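Local coordinates for protein molybdopterin converting factor, subunit 1 (Pyrococcus furiosus, PDB 1VJK) that is probably the ubiquitin-like small subunit of molybdopterin synthase, a MoaD-type sulfur carrier acting in molybdenum cofactor biosynthesis, at residues 18-23 with 66-71; 31-36 with 43-48; 37-42 with 70-75. All coordinates share one frame; numbering follows the deposited sequence.

Contact 1 of 3, residues 18-23 with 66-71; sequences ARFRQL and ADVNIA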
loop_
_atom_site.group_PDB
_atom_site.type_symbol
_atom_site.label_atom_id
_atom_site.label_comp_id
_atom_site.label_asym_id
_atom_site.label_seq_id
_atom_site.Cartn_x
_atom_site.Cartn_y
_atom_site.Cartn_z
ATOM N N ALA A 18 -12.160 -3.146 2.050
ATOM C CA ALA A 18 -12.703 -4.042 3.068
ATOM C C ALA A 18 -12.255 -3.595 4.469
ATOM O O ALA A 18 -12.378 -2.406 4.790
ATOM C CB ALA A 18 -12.342 -5.495 2.769
ATOM N N ARG A 19 -11.746 -4.508 5.304
ATOM C CA ARG A 19 -11.500 -4.101 6.703
ATOM C C ARG A 19 -10.400 -3.073 6.825
ATOM O O ARG A 19 -10.318 -2.371 7.830
ATOM C CB ARG A 19 -11.243 -5.301 7.616
ATOM C CG ARG A 19 -9.913 -5.974 7.452
ATOM C CD ARG A 19 -9.845 -7.199 8.333
ATOM N NE ARG A 19 -8.610 -7.935 8.139
ATOM C CZ ARG A 19 -7.484 -7.718 8.833
ATOM N NH1 ARG A 19 -7.431 -6.788 9.794
ATOM N NH2 ARG A 19 -6.397 -8.462 8.538
ATOM N N PHE A 20 -9.566 -2.945 5.795
ATOM C CA PHE A 20 -8.458 -1.973 5.844
ATOM C C PHE A 20 -8.943 -0.545 5.746
ATOM O O PHE A 20 -8.216 0.370 6.135
ATOM C CB PHE A 20 -7.384 -2.351 4.813
ATOM C CG PHE A 20 -6.851 -3.714 5.050
ATOM C CD1 PHE A 20 -6.283 -4.034 6.271
ATOM C CD2 PHE A 20 -6.986 -4.728 4.097
ATOM C CE1 PHE A 20 -5.843 -5.316 6.563
ATOM C CE2 PHE A 20 -6.532 -6.022 4.384
ATOM C CZ PHE A 20 -5.953 -6.313 5.619
ATOM N N ARG A 21 -10.178 -0.355 5.287
ATOM C CA ARG A 21 -10.816 0.963 5.360
ATOM C C ARG A 21 -11.015 1.373 6.809
ATOM O O ARG A 21 -10.899 2.566 7.127
ATOM C CB ARG A 21 -12.170 0.945 4.640
ATOM C CG ARG A 21 -12.023 0.771 3.156
ATOM C CD ARG A 21 -13.335 0.618 2.416
ATOM N NE ARG A 21 -13.165 0.933 0.997
ATOM C CZ ARG A 21 -14.162 1.113 0.134
ATOM N NH1 ARG A 21 -15.428 1.021 0.535
ATOM N NH2 ARG A 21 -13.885 1.410 -1.131
ATOM N N GLN A 22 -11.355 0.423 7.692
ATOM C CA GLN A 22 -11.469 0.747 9.099
ATOM C C GLN A 22 -10.152 0.945 9.758
ATOM O O GLN A 22 -10.035 1.821 10.599
ATOM C CB GLN A 22 -12.256 -0.298 9.891
ATOM C CG GLN A 22 -13.757 -0.203 9.746
ATOM C CD GLN A 22 -14.207 -0.411 8.335
ATOM O OE1 GLN A 22 -14.067 -1.517 7.782
ATOM N NE2 GLN A 22 -14.736 0.646 7.716
ATOM N N LEU A 23 -9.146 0.139 9.400
ATOM C CA LEU A 23 -7.825 0.333 9.999
ATOM C C LEU A 23 -7.212 1.675 9.614
ATOM O O LEU A 23 -6.555 2.315 10.434
ATOM C CB LEU A 23 -6.871 -0.787 9.577
ATOM C CG LEU A 23 -7.149 -2.208 10.046
ATOM C CD1 LEU A 23 -5.839 -3.020 9.893
ATOM C CD2 LEU A 23 -7.713 -2.304 11.470
ATOM N N ALA A 66 -0.755 -13.932 3.322
ATOM C CA ALA A 66 -0.578 -12.614 3.936
ATOM C C ALA A 66 -1.913 -12.031 4.376
ATOM O O ALA A 66 -2.968 -12.472 3.943
ATOM C CB ALA A 66 0.096 -11.680 2.935
ATOM N N ASP A 67 -1.865 -11.040 5.253
ATOM C CA ASP A 67 -3.074 -10.306 5.601
ATOM C C ASP A 67 -3.450 -9.307 4.511
ATOM O O ASP A 67 -4.638 -9.019 4.322
ATOM C CB ASP A 67 -2.894 -9.549 6.915
ATOM C CG ASP A 67 -2.642 -10.461 8.077
ATOM O OD1 ASP A 67 -3.495 -11.356 8.323
ATOM O OD2 ASP A 67 -1.624 -10.379 8.795
ATOM N N VAL A 68 -2.435 -8.767 3.821
ATOM C CA VAL A 68 -2.621 -7.666 2.894
ATOM C C VAL A 68 -1.870 -7.990 1.621
ATOM O O VAL A 68 -0.734 -8.453 1.675
ATOM C CB VAL A 68 -2.002 -6.335 3.447
ATOM C CG1 VAL A 68 -2.335 -5.152 2.539
ATOM C CG2 VAL A 68 -2.451 -6.026 4.881
ATOM N N ASN A 69 -2.489 -7.682 0.484
ATOM C CA ASN A 69 -1.779 -7.612 -0.785
ATOM C C ASN A 69 -1.965 -6.225 -1.346
ATOM O O ASN A 69 -2.915 -5.505 -0.981
ATOM C CB ASN A 69 -2.340 -8.617 -1.820
ATOM C CG ASN A 69 -1.928 -10.096 -1.573
ATOM O OD1 ASN A 69 -2.265 -10.958 -2.393
ATOM N ND2 ASN A 69 -1.228 -10.386 -0.469
ATOM N N ILE A 70 -1.049 -5.836 -2.228
ATOM C CA ILE A 70 -1.145 -4.508 -2.865
ATOM C C ILE A 70 -1.061 -4.637 -4.366
ATOM O O ILE A 70 -0.592 -5.664 -4.891
ATOM C CB ILE A 70 -0.079 -3.499 -2.339
ATOM C CG1 ILE A 70 1.347 -3.894 -2.770
ATOM C CG2 ILE A 70 -0.226 -3.263 -0.809
ATOM C CD1 ILE A 70 1.800 -3.293 -4.154
ATOM N N ALA A 71 -1.566 -3.642 -5.070
ATOM C CA ALA A 71 -1.426 -3.581 -6.513
ATOM C C ALA A 71 -1.160 -2.156 -6.892
ATOM O O ALA A 71 -1.696 -1.209 -6.285
ATOM C CB ALA A 71 -2.683 -4.105 -7.228
#
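Phe20, in the short helix 19-24, packs end-on against the backbone and valine side chain that lead into strand 69-72, a small aromatic-on-aliphatic contact at one end of the ubiquitin-like sheet. The ring, held with CG anti to the carbonyl carbon (chi1 -58°), arrives with its far end: CZ lies 3.6 Å from Val68 CG2, the methyl that approaches the ring obliquely. At the ring edge, near its plane, Asp67 O sits 3.3 Å from Phe20 CZ. Arg19 runs its chain over one face of the ring, CG above the ring centre; its guanidinium has Phe20 CE1 against one face and NH2 4.0 Å from Asp67 CB. The two charges are near without pairing, NH2 of Arg19 being 4.1 Å from Asp67 OD1; NH2 makes its salt bridge with Glu56, and Asp67 OD2 accepts from Val57 N. With an alanine in place of Phe20, Val68 CG2 and Asp67 O would probably lose the ring end that meets them, and the Arg19 guanidinium the ring against its face. Val68 also touches Val91 of strand 88-92 and Phe58 in a loop, while Leu23 meets Phe53 and Glu56, placing helix 19-24 beside residues 53-58 near the entry to strand 69-72.

Contact 2 of 3, residues 31-36 with 43-48; sequences IELPEG and IEEIKK
Ile31 of edge strand 28-33 packs on Glu45 and Ile46 of helix 39-49, an apolar strand-to-helix contact in the core of the ubiquitin-like fold. From CB, which points toward the helix, the Ile31 side chain forks. Its CG2 branch, anti to the backbone N, meets the aliphatic part of Glu45, with Ile31 CG2 3.7 Å from Glu45 CG. The other branch runs through CG1, set beside the backbone N (chi1 -60°), and continues extended to CD1, which touches Ile46 CG1 at 4.0 Å; these two isoleucines are set nearly perpendicular. One side chain thus spans two successive residues of the helix. Leu33, two residues further along the strand, adds a lighter touch: its CD2 is 4.2 Å from Glu45 CB, the two side chains lying alongside and pointing opposite ways. Glu45 therefore offers only methylenes to the strand. Its chain bends at chi2 (68°), and its carboxylate forms a salt bridge with Arg49 one turn on, keeping the charge with the helix while CB and CG lie against the hydrophobic side chains. The axes of the short segments 31-33 and 43-48 come within 10.2 Å, their N-to-C directions 128° apart. Ile31 also rests on Val14 and Leu33 on Leu83, whereas Ile46 reaches Tyr16; helix 39-49 accordingly lies across strand 28-33 and its sheet neighbour, strand 10-16.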
loop_
_atom_site.group_PDB
_atom_site.type_symbol
_atom_site.label_atom_id
_atom_site.label_comp_id
_atom_site.label_asym_id
_atom_site.label_seq_id
_atom_site.Cartn_x
_atom_site.Cartn_y
_atom_site.Cartn_z
ATOM N N ILE A 31 -0.556 9.959 -0.512
ATOM C CA ILE A 31 0.661 9.875 0.258
ATOM C C ILE A 31 1.831 10.399 -0.560
ATOM O O ILE A 31 2.172 9.855 -1.629
ATOM C CB ILE A 31 0.920 8.427 0.741
ATOM C CG1 ILE A 31 -0.247 7.960 1.630
ATOM C CG2 ILE A 31 2.226 8.397 1.565
ATOM C CD1 ILE A 31 -0.036 6.671 2.381
ATOM N N GLU A 32 2.430 11.476 -0.079
ATOM C CA GLU A 32 3.618 12.057 -0.689
ATOM C C GLU A 32 4.852 11.327 -0.161
ATOM O O GLU A 32 5.025 11.171 1.050
ATOM C CB GLU A 32 3.692 13.545 -0.378
ATOM C CG GLU A 32 2.556 14.371 -1.010
ATOM C CD GLU A 32 2.637 15.877 -0.740
ATOM O OE1 GLU A 32 3.681 16.380 -0.278
ATOM O OE2 GLU A 32 1.650 16.610 -1.037
ATOM N N LEU A 33 5.692 10.867 -1.086
ATOM C CA LEU A 33 6.865 10.082 -0.773
ATOM C C LEU A 33 8.084 10.746 -1.384
ATOM O O LEU A 33 7.958 11.446 -2.378
ATOM C CB LEU A 33 6.712 8.654 -1.337
ATOM C CG LEU A 33 5.584 7.840 -0.724
ATOM C CD1 LEU A 33 5.362 6.574 -1.561
ATOM C CD2 LEU A 33 5.968 7.509 0.724
ATOM N N PRO A 34 9.272 10.551 -0.802
ATOM C CA PRO A 34 10.488 11.120 -1.377
ATOM C C PRO A 34 10.834 10.498 -2.721
ATOM O O PRO A 34 10.453 9.361 -3.022
ATOM C CB PRO A 34 11.576 10.796 -0.336
ATOM C CG PRO A 34 10.886 10.326 0.846
ATOM C CD PRO A 34 9.536 9.814 0.452
ATOM N N GLU A 35 11.562 11.266 -3.521
ATOM C CA GLU A 35 12.134 10.793 -4.762
ATOM C C GLU A 35 12.755 9.403 -4.576
ATOM O O GLU A 35 13.451 9.156 -3.596
ATOM C CB GLU A 35 13.195 11.792 -5.230
ATOM C CG GLU A 35 13.905 11.409 -6.519
ATOM C CD GLU A 35 15.058 12.338 -6.867
ATOM O OE1 GLU A 35 14.989 13.547 -6.537
ATOM O OE2 GLU A 35 16.024 11.851 -7.487
ATOM N N GLY A 36 12.470 8.509 -5.522
ATOM C CA GLY A 36 13.044 7.170 -5.519
ATOM C C GLY A 36 12.250 6.167 -4.701
ATOM O O GLY A 36 12.647 4.996 -4.573
ATOM N N ILE A 43 4.704 0.952 2.010
ATOM C CA ILE A 43 4.181 0.087 3.060
ATOM C C ILE A 43 4.640 0.587 4.428
ATOM O O ILE A 43 3.830 0.659 5.388
ATOM C CB ILE A 43 4.607 -1.362 2.810
ATOM C CG1 ILE A 43 3.859 -1.895 1.597
ATOM C CG2 ILE A 43 4.340 -2.242 4.065
ATOM C CD1 ILE A 43 4.350 -3.285 1.079
ATOM N N GLU A 44 5.927 0.955 4.554
ATOM C CA GLU A 44 6.380 1.510 5.836
ATOM C C GLU A 44 5.680 2.790 6.227
ATOM O O GLU A 44 5.412 3.008 7.429
ATOM C CB GLU A 44 7.896 1.672 5.851
ATOM C CG GLU A 44 8.630 0.330 5.801
ATOM C CD GLU A 44 8.147 -0.672 6.841
ATOM O OE1 GLU A 44 8.305 -0.397 8.051
ATOM O OE2 GLU A 44 7.595 -1.732 6.458
ATOM N N GLU A 45 5.373 3.635 5.254
ATOM C CA GLU A 45 4.675 4.873 5.547
ATOM C C GLU A 45 3.228 4.606 5.963
ATOM O O GLU A 45 2.727 5.292 6.862
ATOM C CB GLU A 45 4.749 5.839 4.349
ATOM C CG GLU A 45 3.975 7.156 4.530
ATOM C CD GLU A 45 4.556 8.104 5.573
ATOM O OE1 GLU A 45 5.724 7.943 5.970
ATOM O OE2 GLU A 45 3.838 9.040 5.996
ATOM N N ILE A 46 2.552 3.619 5.345
ATOM C CA ILE A 46 1.191 3.265 5.772
ATOM C C ILE A 46 1.202 2.839 7.240
ATOM O O ILE A 46 0.352 3.296 8.034
ATOM C CB ILE A 46 0.614 2.175 4.856
ATOM C CG1 ILE A 46 0.307 2.798 3.485
ATOM C CG2 ILE A 46 -0.624 1.571 5.467
ATOM C CD1 ILE A 46 0.046 1.792 2.405
ATOM N N LYS A 47 2.183 2.016 7.601
ATOM C CA LYS A 47 2.331 1.556 8.986
ATOM C C LYS A 47 2.635 2.706 9.957
ATOM O O LYS A 47 2.163 2.687 11.118
ATOM C CB LYS A 47 3.411 0.483 9.074
ATOM C CG LYS A 47 3.064 -0.759 8.341
ATOM C CD LYS A 47 4.252 -1.736 8.411
ATOM C CE LYS A 47 3.970 -3.006 7.683
ATOM N NZ LYS A 47 5.280 -3.732 7.519
ATOM N N LYS A 48 3.396 3.696 9.499
ATOM C CA LYS A 48 3.721 4.852 10.318
ATOM C C LYS A 48 2.491 5.726 10.546
ATOM O O LYS A 48 2.304 6.269 11.645
ATOM C CB LYS A 48 4.830 5.665 9.646
ATOM C CG LYS A 48 5.272 6.888 10.431
ATOM C CD LYS A 48 6.446 7.592 9.746
ATOM C CE LYS A 48 6.920 8.758 10.590
ATOM N NZ LYS A 48 5.898 9.859 10.596
#

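Contact 3 of 3, residues 37-42 with 70-75; sequences ARVRDL and IAVNGR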
loop_
_atom_site.group_PDB
_atom_site.type_symbol
_atom_site.label_atom_id
_atom_site.label_comp_id
_atom_site.label_asym_id
_atom_site.label_seq_id
_atom_site.Cartn_x
_atom_site.Cartn_y
_atom_site.Cartn_z
ATOM N N ALA A 37 11.129 6.600 -4.141
ATOM C CA ALA A 37 10.350 5.710 -3.299
ATOM C C ALA A 37 9.941 4.458 -4.014
ATOM O O ALA A 37 9.567 4.477 -5.198
ATOM C CB ALA A 37 9.091 6.433 -2.770
ATOM N N ARG A 38 9.982 3.365 -3.254
ATOM C CA ARG A 38 9.592 2.051 -3.725
ATOM C C ARG A 38 8.340 1.570 -2.996
ATOM O O ARG A 38 7.953 2.108 -1.946
ATOM C CB ARG A 38 10.714 1.058 -3.458
ATOM C CG ARG A 38 11.969 1.348 -4.229
ATOM C CD ARG A 38 13.078 0.390 -3.870
ATOM N NE ARG A 38 14.329 0.827 -4.473
ATOM C CZ ARG A 38 15.441 0.111 -4.454
ATOM N NH1 ARG A 38 15.422 -1.069 -3.836
ATOM N NH2 ARG A 38 16.543 0.579 -5.022
ATOM N N VAL A 39 7.709 0.519 -3.507
ATOM C CA VAL A 39 6.560 -0.080 -2.828
ATOM C C VAL A 39 6.845 -0.353 -1.338
ATOM O O VAL A 39 6.014 -0.032 -0.459
ATOM C CB VAL A 39 6.086 -1.347 -3.573
ATOM C CG1 VAL A 39 5.150 -2.215 -2.726
ATOM C CG2 VAL A 39 5.425 -0.955 -4.894
ATOM N N ARG A 40 8.025 -0.905 -1.024
ATOM C CA ARG A 40 8.323 -1.182 0.383
ATOM C C ARG A 40 8.315 0.100 1.255
ATOM O O ARG A 40 7.945 0.048 2.440
ATOM C CB ARG A 40 9.647 -1.954 0.521
ATOM C CG ARG A 40 10.886 -1.167 0.119
ATOM C CD ARG A 40 12.169 -1.916 0.471
ATOM N NE ARG A 40 12.359 -3.183 -0.274
ATOM C CZ ARG A 40 12.164 -4.398 0.220
ATOM N NH1 ARG A 40 11.731 -4.593 1.471
ATOM N NH2 ARG A 40 12.434 -5.452 -0.558
ATOM N N ASP A 41 8.724 1.234 0.673
ATOM C CA ASP A 41 8.734 2.506 1.430
ATOM C C ASP A 41 7.327 2.961 1.675
ATOM O O ASP A 41 7.026 3.480 2.758
ATOM C CB ASP A 41 9.514 3.590 0.692
ATOM C CG ASP A 41 10.924 3.142 0.304
ATOM O OD1 ASP A 41 11.652 2.581 1.135
ATOM O OD2 ASP A 41 11.347 3.362 -0.847
ATOM N N LEU A 42 6.455 2.762 0.700
ATOM C CA LEU A 42 5.045 3.103 0.887
ATOM C C LEU A 42 4.402 2.250 1.987
ATOM O O LEU A 42 3.673 2.790 2.840
ATOM C CB LEU A 42 4.291 2.923 -0.429
ATOM C CG LEU A 42 2.774 3.086 -0.340
ATOM C CD1 LEU A 42 2.374 4.519 0.176
ATOM C CD2 LEU A 42 2.136 2.759 -1.693
ATOM N N ILE A 70 -1.049 -5.836 -2.228
ATOM C CA ILE A 70 -1.145 -4.508 -2.865
ATOM C C ILE A 70 -1.061 -4.637 -4.366
ATOM O O ILE A 70 -0.592 -5.664 -4.891
ATOM C CB ILE A 70 -0.079 -3.499 -2.339
ATOM C CG1 ILE A 70 1.347 -3.894 -2.770
ATOM C CG2 ILE A 70 -0.226 -3.263 -0.809
ATOM C CD1 ILE A 70 1.800 -3.293 -4.154
ATOM N N ALA A 71 -1.566 -3.642 -5.070
ATOM C CA ALA A 71 -1.426 -3.581 -6.513
ATOM C C ALA A 71 -1.160 -2.156 -6.892
ATOM O O ALA A 71 -1.696 -1.209 -6.285
ATOM C CB ALA A 71 -2.683 -4.105 -7.228
ATOM N N VAL A 72 -0.304 -1.968 -7.882
ATOM C CA VAL A 72 0.005 -0.645 -8.402
ATOM C C VAL A 72 -0.585 -0.499 -9.787
ATOM O O VAL A 72 -0.207 -1.261 -10.700
ATOM C CB VAL A 72 1.519 -0.390 -8.463
ATOM C CG1 VAL A 72 1.795 1.008 -9.065
ATOM C CG2 VAL A 72 2.144 -0.519 -7.064
ATOM N N ASN A 73 -1.499 0.455 -9.957
ATOM C CA ASN A 73 -2.254 0.617 -11.205
ATOM C C ASN A 73 -2.799 -0.726 -11.712
ATOM O O ASN A 73 -2.732 -1.043 -12.915
ATOM C CB ASN A 73 -1.381 1.300 -12.262
ATOM C CG ASN A 73 -0.879 2.628 -11.796
ATOM O OD1 ASN A 73 -1.621 3.370 -11.142
ATOM N ND2 ASN A 73 0.362 2.940 -12.095
ATOM N N GLY A 74 -3.345 -1.508 -10.790
ATOM C CA GLY A 74 -4.006 -2.748 -11.138
ATOM C C GLY A 74 -3.089 -3.931 -11.322
ATOM O O GLY A 74 -3.568 -4.970 -11.774
ATOM N N ARG A 75 -1.803 -3.804 -10.979
ATOM C CA ARG A 75 -0.836 -4.885 -11.218
ATOM C C ARG A 75 -0.115 -5.315 -9.956
ATOM O O ARG A 75 0.246 -4.468 -9.131
ATOM C CB ARG A 75 0.206 -4.447 -12.253
ATOM C CG ARG A 75 -0.333 -4.085 -13.617
ATOM C CD ARG A 75 0.684 -3.341 -14.490
ATOM N NE ARG A 75 1.815 -4.201 -14.870
ATOM C CZ ARG A 75 3.041 -4.158 -14.325
ATOM N NH1 ARG A 75 3.338 -3.288 -13.368
ATOM N NH2 ARG A 75 3.979 -4.995 -14.750
#
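Val39, in the first turn of helix 39-49, packs on Ile70 and Val72 of edge strand 69-72, where the helix lies against the sheet of the ubiquitin-like (beta-grasp) fold. The contact across the segments is wholly apolar. Val39 uses both methyls: CG1 comes tip to tip with Ile70 CD1 at 3.8 Å, and CG2 passes Val72 CG2 at 4.0 Å, the two valines overlapping flank to flank with reversed headings. Chi1 of 165° places Val39 CG1 anti to the backbone N and splits its methyls between the two strand residues, which lie on the same face of the strand. Ile70 has CG1 between its backbone N and carbonyl carbon (chi1 68°), a setting that brings CD1 up to Val39 CG1. Val77 closes on both Val39 and Val72; Val89 touches Val72 and Val91 touches Ile70.

Polar bonds shape each segment separately. After Val72 the chain reverses in a type I' turn, Asn73 and Gly74 taking positive phi, closed by two backbone bonds between Val72 and Arg75. At the helix start, Arg38 holds the N-cap position, and its backbone N meets Asp41 OD2 on the anti side, 25° out of the carboxylate plane, at 2.8 Å.

From the N terminus, the chain leaves strand 10-16 and forms helix 19-24, whose partner in contact 1 comes 43 residues later at 66-71. Within that long loop, contact 2 closes a short one, bringing strand 28-33 against the helix 39-49 that follows it. Contact 3 closes a loop from the start of this helix to 70-75, 28 residues on. Contact 2 lies within the span of contact 1, whereas contacts 2 and 3 cross, their segments alternating along the chain; they meet at Leu42. Contacts 1 and 3 both end on strand 69-72, sharing Ile70 and Ala71. Helix 39-49 bridges both outermost strands of the sheet, and helix 19-24 meets the residues entering one of them.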